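Local coordinates for protein probable amidase (Thermus thermophilus, PDB 2DC0) that is a probable amidase of the amidase family, found as an assembly of two identical subunits, at residues E5-R8 against L9-G13; H297-A300 against L301-P305; T323-D326 against Y327-V331. All coordinates share one frame; numbering follows the deposited sequence.

Contact 1: residues E5-R8 against L9-G13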
loop_
_atom_site.group_PDB
_atom_site.type_symbol
_atom_site.label_atom_id
_atom_site.label_comp_id
_atom_site.label_asym_id
_atom_site.label_seq_id
_atom_site.Cartn_x
_atom_site.Cartn_y
_atom_site.Cartn_z
ATOM N N GLU A 5 18.085 -30.337 -7.904
ATOM C CA GLU A 5 19.071 -31.344 -8.268
ATOM C C GLU A 5 18.698 -32.660 -7.584
ATOM O O GLU A 5 18.790 -33.730 -8.187
ATOM C CB GLU A 5 20.478 -30.927 -7.835
ATOM C CG GLU A 5 21.573 -31.811 -8.427
ATOM C CD GLU A 5 22.905 -31.656 -7.720
ATOM O OE1 GLU A 5 23.407 -30.509 -7.621
ATOM O OE2 GLU A 5 23.460 -32.685 -7.268
ATOM N N ALA A 6 18.271 -32.576 -6.324
ATOM C CA ALA A 6 17.873 -33.769 -5.580
ATOM C C ALA A 6 16.647 -34.384 -6.242
ATOM O O ALA A 6 16.504 -35.605 -6.312
ATOM C CB ALA A 6 17.557 -33.410 -4.132
ATOM N N LYS A 7 15.763 -33.524 -6.733
ATOM C CA LYS A 7 14.550 -33.967 -7.397
ATOM C C LYS A 7 14.918 -34.716 -8.678
ATOM O O LYS A 7 14.217 -35.641 -9.088
ATOM C CB LYS A 7 13.674 -32.751 -7.711
ATOM C CG LYS A 7 12.309 -33.071 -8.278
ATOM C CD LYS A 7 11.448 -31.816 -8.340
ATOM C CE LYS A 7 10.101 -32.108 -8.973
ATOM N NZ LYS A 7 10.260 -32.504 -10.400
ATOM N N ARG A 8 16.029 -34.314 -9.293
ATOM C CA ARG A 8 16.516 -34.936 -10.524
ATOM C C ARG A 8 17.130 -36.305 -10.222
ATOM O O ARG A 8 16.983 -37.250 -10.998
ATOM C CB ARG A 8 17.573 -34.045 -11.187
ATOM C CG ARG A 8 17.924 -34.431 -12.622
ATOM C CD ARG A 8 19.061 -33.570 -13.159
ATOM N NE ARG A 8 19.198 -33.652 -14.614
ATOM C CZ ARG A 8 18.326 -33.148 -15.484
ATOM N NH1 ARG A 8 17.238 -32.519 -15.052
ATOM N NH2 ARG A 8 18.541 -33.265 -16.791
ATOM N N LEU A 9 17.830 -36.399 -9.096
ATOM C CA LEU A 9 18.455 -37.646 -8.690
ATOM C C LEU A 9 17.383 -38.672 -8.355
ATOM O O LEU A 9 17.552 -39.862 -8.605
ATOM C CB LEU A 9 19.346 -37.418 -7.472
ATOM C CG LEU A 9 20.556 -36.513 -7.698
ATOM C CD1 LEU A 9 21.280 -36.298 -6.376
ATOM C CD2 LEU A 9 21.493 -37.149 -8.729
ATOM N N LEU A 10 16.280 -38.203 -7.783
ATOM C CA LEU A 10 15.178 -39.080 -7.422
ATOM C C LEU A 10 14.489 -39.629 -8.667
ATOM O O LEU A 10 14.153 -40.812 -8.728
ATOM C CB LEU A 10 14.158 -38.330 -6.560
ATOM C CG LEU A 10 14.527 -38.061 -5.100
ATOM C CD1 LEU A 10 13.466 -37.177 -4.456
ATOM C CD2 LEU A 10 14.650 -39.378 -4.353
ATOM N N GLU A 11 14.287 -38.766 -9.660
ATOM C CA GLU A 11 13.630 -39.171 -10.901
ATOM C C GLU A 11 14.485 -40.138 -11.712
ATOM O O GLU A 11 13.958 -41.005 -12.413
ATOM C CB GLU A 11 13.304 -37.942 -11.753
ATOM C CG GLU A 11 12.488 -36.897 -11.016
ATOM C CD GLU A 11 12.296 -35.630 -11.825
ATOM O OE1 GLU A 11 13.276 -35.174 -12.458
ATOM O OE2 GLU A 11 11.175 -35.079 -11.805
ATOM N N THR A 12 15.802 -39.987 -11.616
ATOM C CA THR A 12 16.717 -40.851 -12.351
ATOM C C THR A 12 17.104 -42.078 -11.537
ATOM O O THR A 12 17.936 -42.878 -11.963
ATOM C CB THR A 12 18.004 -40.098 -12.749
ATOM O OG1 THR A 12 18.630 -39.570 -11.575
ATOM C CG2 THR A 12 17.685 -38.965 -13.705
ATOM N N GLY A 13 16.506 -42.215 -10.359
ATOM C CA GLY A 13 16.797 -43.356 -9.511
ATOM C C GLY A 13 18.203 -43.412 -8.948
ATOM O O GLY A 13 18.709 -44.496 -8.665
#

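Contact 2: residues H297-A300 against L301-P305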
loop_
_atom_site.group_PDB
_atom_site.type_symbol
_atom_site.label_atom_id
_atom_site.label_comp_id
_atom_site.label_asym_id
_atom_site.label_seq_id
_atom_site.Cartn_x
_atom_site.Cartn_y
_atom_site.Cartn_z
ATOM N N HIS A 297 -0.150 -11.156 22.008
ATOM C CA HIS A 297 0.310 -11.792 23.238
ATOM C C HIS A 297 -0.125 -11.066 24.499
ATOM O O HIS A 297 0.455 -11.263 25.566
ATOM C CB HIS A 297 1.833 -11.885 23.208
ATOM C CG HIS A 297 2.359 -12.648 22.035
ATOM N ND1 HIS A 297 2.396 -14.025 22.000
ATOM C CD2 HIS A 297 2.819 -12.228 20.831
ATOM C CE1 HIS A 297 2.855 -14.422 20.825
ATOM N NE2 HIS A 297 3.118 -13.350 20.098
ATOM N N GLU A 298 -1.151 -10.236 24.377
ATOM C CA GLU A 298 -1.648 -9.460 25.504
ATOM C C GLU A 298 -2.048 -10.298 26.723
ATOM O O GLU A 298 -1.677 -9.975 27.851
ATOM C CB GLU A 298 -2.824 -8.602 25.043
ATOM C CG GLU A 298 -3.427 -7.750 26.130
ATOM C CD GLU A 298 -4.275 -6.626 25.572
ATOM O OE1 GLU A 298 -5.042 -6.866 24.614
ATOM O OE2 GLU A 298 -4.174 -5.502 26.099
ATOM N N LYS A 299 -2.798 -11.369 26.494
ATOM C CA LYS A 299 -3.233 -12.235 27.582
ATOM C C LYS A 299 -2.036 -12.877 28.284
ATOM O O LYS A 299 -1.901 -12.790 29.507
ATOM C CB LYS A 299 -4.173 -13.314 27.041
ATOM C CG LYS A 299 -4.789 -14.210 28.102
ATOM C CD LYS A 299 -5.818 -15.148 27.486
ATOM C CE LYS A 299 -6.526 -15.978 28.548
ATOM N NZ LYS A 299 -5.581 -16.859 29.298
ATOM N N ALA A 300 -1.159 -13.509 27.510
ATOM C CA ALA A 300 0.017 -14.161 28.082
ATOM C C ALA A 300 0.926 -13.176 28.814
ATOM O O ALA A 300 1.514 -13.512 29.844
ATOM C CB ALA A 300 0.804 -14.877 26.991
ATOM N N LEU A 301 1.043 -11.963 28.283
ATOM C CA LEU A 301 1.901 -10.953 28.891
ATOM C C LEU A 301 1.371 -10.521 30.259
ATOM O O LEU A 301 2.135 -10.104 31.128
ATOM C CB LEU A 301 2.027 -9.741 27.966
ATOM C CG LEU A 301 3.079 -8.689 28.340
ATOM C CD1 LEU A 301 4.445 -9.341 28.499
ATOM C CD2 LEU A 301 3.127 -7.624 27.259
ATOM N N LYS A 302 0.060 -10.626 30.442
ATOM C CA LYS A 302 -0.560 -10.268 31.707
ATOM C C LYS A 302 -0.519 -11.454 32.666
ATOM O O LYS A 302 -0.171 -11.307 33.833
ATOM C CB LYS A 302 -2.016 -9.858 31.492
ATOM C CG LYS A 302 -2.687 -9.298 32.735
ATOM C CD LYS A 302 -2.049 -7.972 33.130
ATOM C CE LYS A 302 -2.737 -7.348 34.327
ATOM N NZ LYS A 302 -2.126 -6.034 34.667
ATOM N N GLU A 303 -0.868 -12.632 32.159
ATOM C CA GLU A 303 -0.905 -13.840 32.975
ATOM C C GLU A 303 0.447 -14.489 33.263
ATOM O O GLU A 303 0.717 -14.889 34.396
ATOM C CB GLU A 303 -1.840 -14.862 32.330
ATOM C CG GLU A 303 -3.313 -14.512 32.462
ATOM C CD GLU A 303 -4.194 -15.350 31.558
ATOM O OE1 GLU A 303 -3.910 -16.556 31.395
ATOM O OE2 GLU A 303 -5.180 -14.803 31.019
ATOM N N HIS A 304 1.293 -14.602 32.244
ATOM C CA HIS A 304 2.607 -15.216 32.413
ATOM C C HIS A 304 3.703 -14.405 31.737
ATOM O O HIS A 304 4.293 -14.843 30.747
ATOM C CB HIS A 304 2.606 -16.637 31.840
ATOM C CG HIS A 304 1.622 -17.552 32.500
ATOM N ND1 HIS A 304 0.273 -17.527 32.217
ATOM C CD2 HIS A 304 1.787 -18.486 33.463
ATOM C CE1 HIS A 304 -0.350 -18.407 32.980
ATOM N NE2 HIS A 304 0.546 -19.002 33.746
ATOM N N PRO A 305 3.992 -13.207 32.264
ATOM C CA PRO A 305 5.032 -12.358 31.677
ATOM C C PRO A 305 6.426 -12.964 31.793
ATOM O O PRO A 305 7.310 -12.669 30.984
ATOM C CB PRO A 305 4.896 -11.058 32.463
ATOM C CG PRO A 305 4.462 -11.540 33.811
ATOM C CD PRO A 305 3.411 -12.570 33.458
#

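Contact 3: residues T323-D326 against Y327-V331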
loop_
_atom_site.group_PDB
_atom_site.type_symbol
_atom_site.label_atom_id
_atom_site.label_comp_id
_atom_site.label_asym_id
_atom_site.label_seq_id
_atom_site.Cartn_x
_atom_site.Cartn_y
_atom_site.Cartn_z
ATOM N N THR A 323 -0.862 3.493 22.266
ATOM C CA THR A 323 -2.321 3.462 22.241
ATOM C C THR A 323 -2.850 3.282 20.825
ATOM O O THR A 323 -2.080 3.280 19.871
ATOM C CB THR A 323 -2.891 4.771 22.778
ATOM O OG1 THR A 323 -2.489 5.839 21.910
ATOM C CG2 THR A 323 -2.363 5.038 24.179
ATOM N N GLU A 324 -4.166 3.145 20.695
ATOM C CA GLU A 324 -4.769 2.983 19.385
ATOM C C GLU A 324 -4.544 4.243 18.546
ATOM O O GLU A 324 -4.563 4.188 17.312
ATOM C CB GLU A 324 -6.263 2.637 19.517
ATOM C CG GLU A 324 -7.151 3.682 20.188
ATOM C CD GLU A 324 -7.467 4.842 19.268
ATOM O OE1 GLU A 324 -7.902 4.588 18.122
ATOM O OE2 GLU A 324 -7.287 6.002 19.689
ATOM N N LYS A 325 -4.316 5.374 19.211
ATOM C CA LYS A 325 -4.040 6.625 18.500
ATOM C C LYS A 325 -2.660 6.512 17.848
ATOM O O LYS A 325 -2.476 6.901 16.694
ATOM C CB LYS A 325 -4.060 7.822 19.463
ATOM C CG LYS A 325 -3.586 9.150 18.850
ATOM C CD LYS A 325 -4.482 9.601 17.701
ATOM C CE LYS A 325 -4.135 11.013 17.214
ATOM N NZ LYS A 325 -2.775 11.115 16.601
ATOM N N ASP A 326 -1.690 5.978 18.587
ATOM C CA ASP A 326 -0.343 5.813 18.045
ATOM C C ASP A 326 -0.407 4.874 16.843
ATOM O O ASP A 326 0.296 5.066 15.855
ATOM C CB ASP A 326 0.608 5.225 19.098
ATOM C CG ASP A 326 0.862 6.172 20.252
ATOM O OD1 ASP A 326 1.237 7.338 19.998
ATOM O OD2 ASP A 326 0.695 5.753 21.420
ATOM N N TYR A 327 -1.256 3.859 16.939
ATOM C CA TYR A 327 -1.413 2.893 15.869
ATOM C C TYR A 327 -2.026 3.562 14.637
ATOM O O TYR A 327 -1.556 3.356 13.520
ATOM C CB TYR A 327 -2.276 1.722 16.351
ATOM C CG TYR A 327 -2.475 0.626 15.332
ATOM C CD1 TYR A 327 -1.387 -0.027 14.750
ATOM C CD2 TYR A 327 -3.757 0.236 14.955
ATOM C CE1 TYR A 327 -1.577 -1.047 13.810
ATOM C CE2 TYR A 327 -3.954 -0.776 14.025
ATOM C CZ TYR A 327 -2.865 -1.412 13.456
ATOM O OH TYR A 327 -3.075 -2.414 12.533
ATOM N N ARG A 328 -3.061 4.373 14.835
ATOM C CA ARG A 328 -3.686 5.069 13.710
ATOM C C ARG A 328 -2.661 5.944 12.991
ATOM O O ARG A 328 -2.651 6.013 11.758
ATOM C CB ARG A 328 -4.861 5.931 14.185
ATOM C CG ARG A 328 -6.134 5.140 14.467
ATOM C CD ARG A 328 -7.317 6.061 14.733
ATOM N NE ARG A 328 -7.346 6.553 16.108
ATOM C CZ ARG A 328 -7.138 7.816 16.468
ATOM N NH1 ARG A 328 -6.876 8.744 15.556
ATOM N NH2 ARG A 328 -7.212 8.156 17.745
ATOM N N ASP A 329 -1.801 6.611 13.765
ATOM C CA ASP A 329 -0.761 7.471 13.196
ATOM C C ASP A 329 0.242 6.629 12.411
ATOM O O ASP A 329 0.659 7.000 11.306
ATOM C CB ASP A 329 -0.015 8.238 14.298
ATOM C CG ASP A 329 -0.865 9.323 14.940
ATOM O OD1 ASP A 329 -1.874 9.731 14.333
ATOM O OD2 ASP A 329 -0.513 9.776 16.050
ATOM N N ALA A 330 0.634 5.497 12.992
ATOM C CA ALA A 330 1.578 4.600 12.337
ATOM C C ALA A 330 0.981 4.112 11.021
ATOM O O ALA A 330 1.667 4.060 10.003
ATOM C CB ALA A 330 1.895 3.411 13.250
ATOM N N VAL A 331 -0.301 3.753 11.053
ATOM C CA VAL A 331 -1.002 3.274 9.862
ATOM C C VAL A 331 -1.025 4.345 8.762
ATOM O O VAL A 331 -0.841 4.042 7.580
ATOM C CB VAL A 331 -2.451 2.854 10.207
ATOM C CG1 VAL A 331 -3.249 2.592 8.935
ATOM C CG2 VAL A 331 -2.424 1.595 11.076
#

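Contact 1: residues E5-R8 against L9-G13
K7 and E11, one turn apart on helix 3-11, join in a salt bridge between NZ of K7 and OE2 of E11, 3.1 Å long. The lysine leaves its CB with CG anti to the backbone N (chi1 -174°) and stays extended until chi4 (-65°), which turns NZ back over the carboxylate. The ammonium reaches OE2 from above the carboxylate plane, 47° out of it, while F218 of helix 213-224 packs against the same lysine. L9 lies along the preceding turn: its CB is 3.6 Å from A6 O, its CG 3.3 Å from E5 O, and its CD1 4.0 Å from E5 O and 4.3 Å from E5 OE2. The backbone is held by i to i+4 bonds, among them L9 N to E5 O and L10 N to A6 O.

The helix ends here in a Schellman motif: G13 takes a positive phi, and its N donates to L10 O at 3.2 Å. T12 N bonds R8 O at 3.0 Å. The hydroxyl of T12 also lies near that carbonyl, OG1 to R8 O 2.9 Å, but L9 O is a second possible acceptor for its one proton. The buried L10 packs on P17 and L20 of helix 17-30, and the buried A6 on M1 and L161.

Contact 2: residues H297-A300 against L301-P305
K299 and E303 pair through both carboxylate oxygens: NZ of K299 lies 2.7 Å from OE1 and 2.7 Å from OE2 of E303, each oxygen offering its syn lone pair, so one ammonium sits in the fork of the carboxylate. The lysine chain runs extended to CE and then turns at chi4 (-62°), which brings NZ round to the glutamate. E303, extended beyond CG, reaches back along the helix to meet it, and its OE2 also lies against the lysine's aliphatic part, 3.0 Å from K299 CG.

These residues belong to the short helix 298-303, which follows helix 281-296 with H297 at the N-cap position. The carbonyls of H297 to A300 are each met by an N-H further on. H297 O receives L301 N at 2.9 Å, and E298 O takes K302 N at 3.2 Å. K299 O is satisfied by E303 N at 2.9 Å, with K302 N adding a weak second bond. A300 O accepts from H304 N, 2.6 Å away, where the chain leaves helical geometry; P305, which follows, has no N-H to give.

The buried side chain of L301 packs on L316 and L320 of helix 310-321, whose R313 also touches it and makes a weak hydrogen bond to P305 O, while A300 lies on P90.

Contact 3: residues T323-D326 against Y327-V331
E324 and R328 form a two-pronged, side-on salt bridge in the first turns of helix 324-345, which opens with a capping box between T323 and D326. NE of R328 meets OE1 of E324 at 2.9 Å along an almost straight line (177°), and NH2 meets OE2, also at 2.9 Å. Both oxygens are approached on their syn sides and lie close to the guanidinium plane, although the two flat groups are turned 28° apart. E324 reaches the guanidinium by folding back, CG set between its backbone N and carbonyl carbon (chi1 62°) and the chain bent again at chi2. OE1 has another donor, the hydroxyl of Y291 of the second subunit, whose R295 packs on both E324 and R328.

While E324 sits at the guanidinium's edge, K325 places its CA over one face, offset toward the rim. The lysine crosses the arginine at about a right angle, its CD 3.1 Å from R328 NH2, and carries its ammonium on to D329. There NZ bonds OD2 at 2.7 Å through the syn lone pair, with a weak bond to OD1; R201 of the second subunit forms a salt bridge to that OD1.

Further out, Y327 stacks on Y291 of its own chain, has its OH hydrogen-bonded to E292 OE2, and meets Y327 of the second subunit with the ring planes nearly at right angles. V331 CG2 sits over the centre of its ring. At the start of the helix D326 OD2 accepts twice from T323: from N at 2.9 Å, on the anti side, and from OG1 at 3.2 Å, above the carboxylate plane.

Overall arrangement
All three contacts are local, each within one helix or at its end, and each has a lysine paired with an acidic residue four positions on. Contacts 2 and 3 lie on the same side of the chain's centre, with centres 22 Å apart and nearest atoms about 10 Å apart. Helix 310-321 connects them in sequence and packs against contact 2, whereas helix 281-296, just before contact 2, packs against contact 3. Contact 1, near the N terminus, is on the opposite side, its centre 48 Å from that of contact 2 and 52 Å from that of contact 3. Contact 3 alone of the three touches the second subunit.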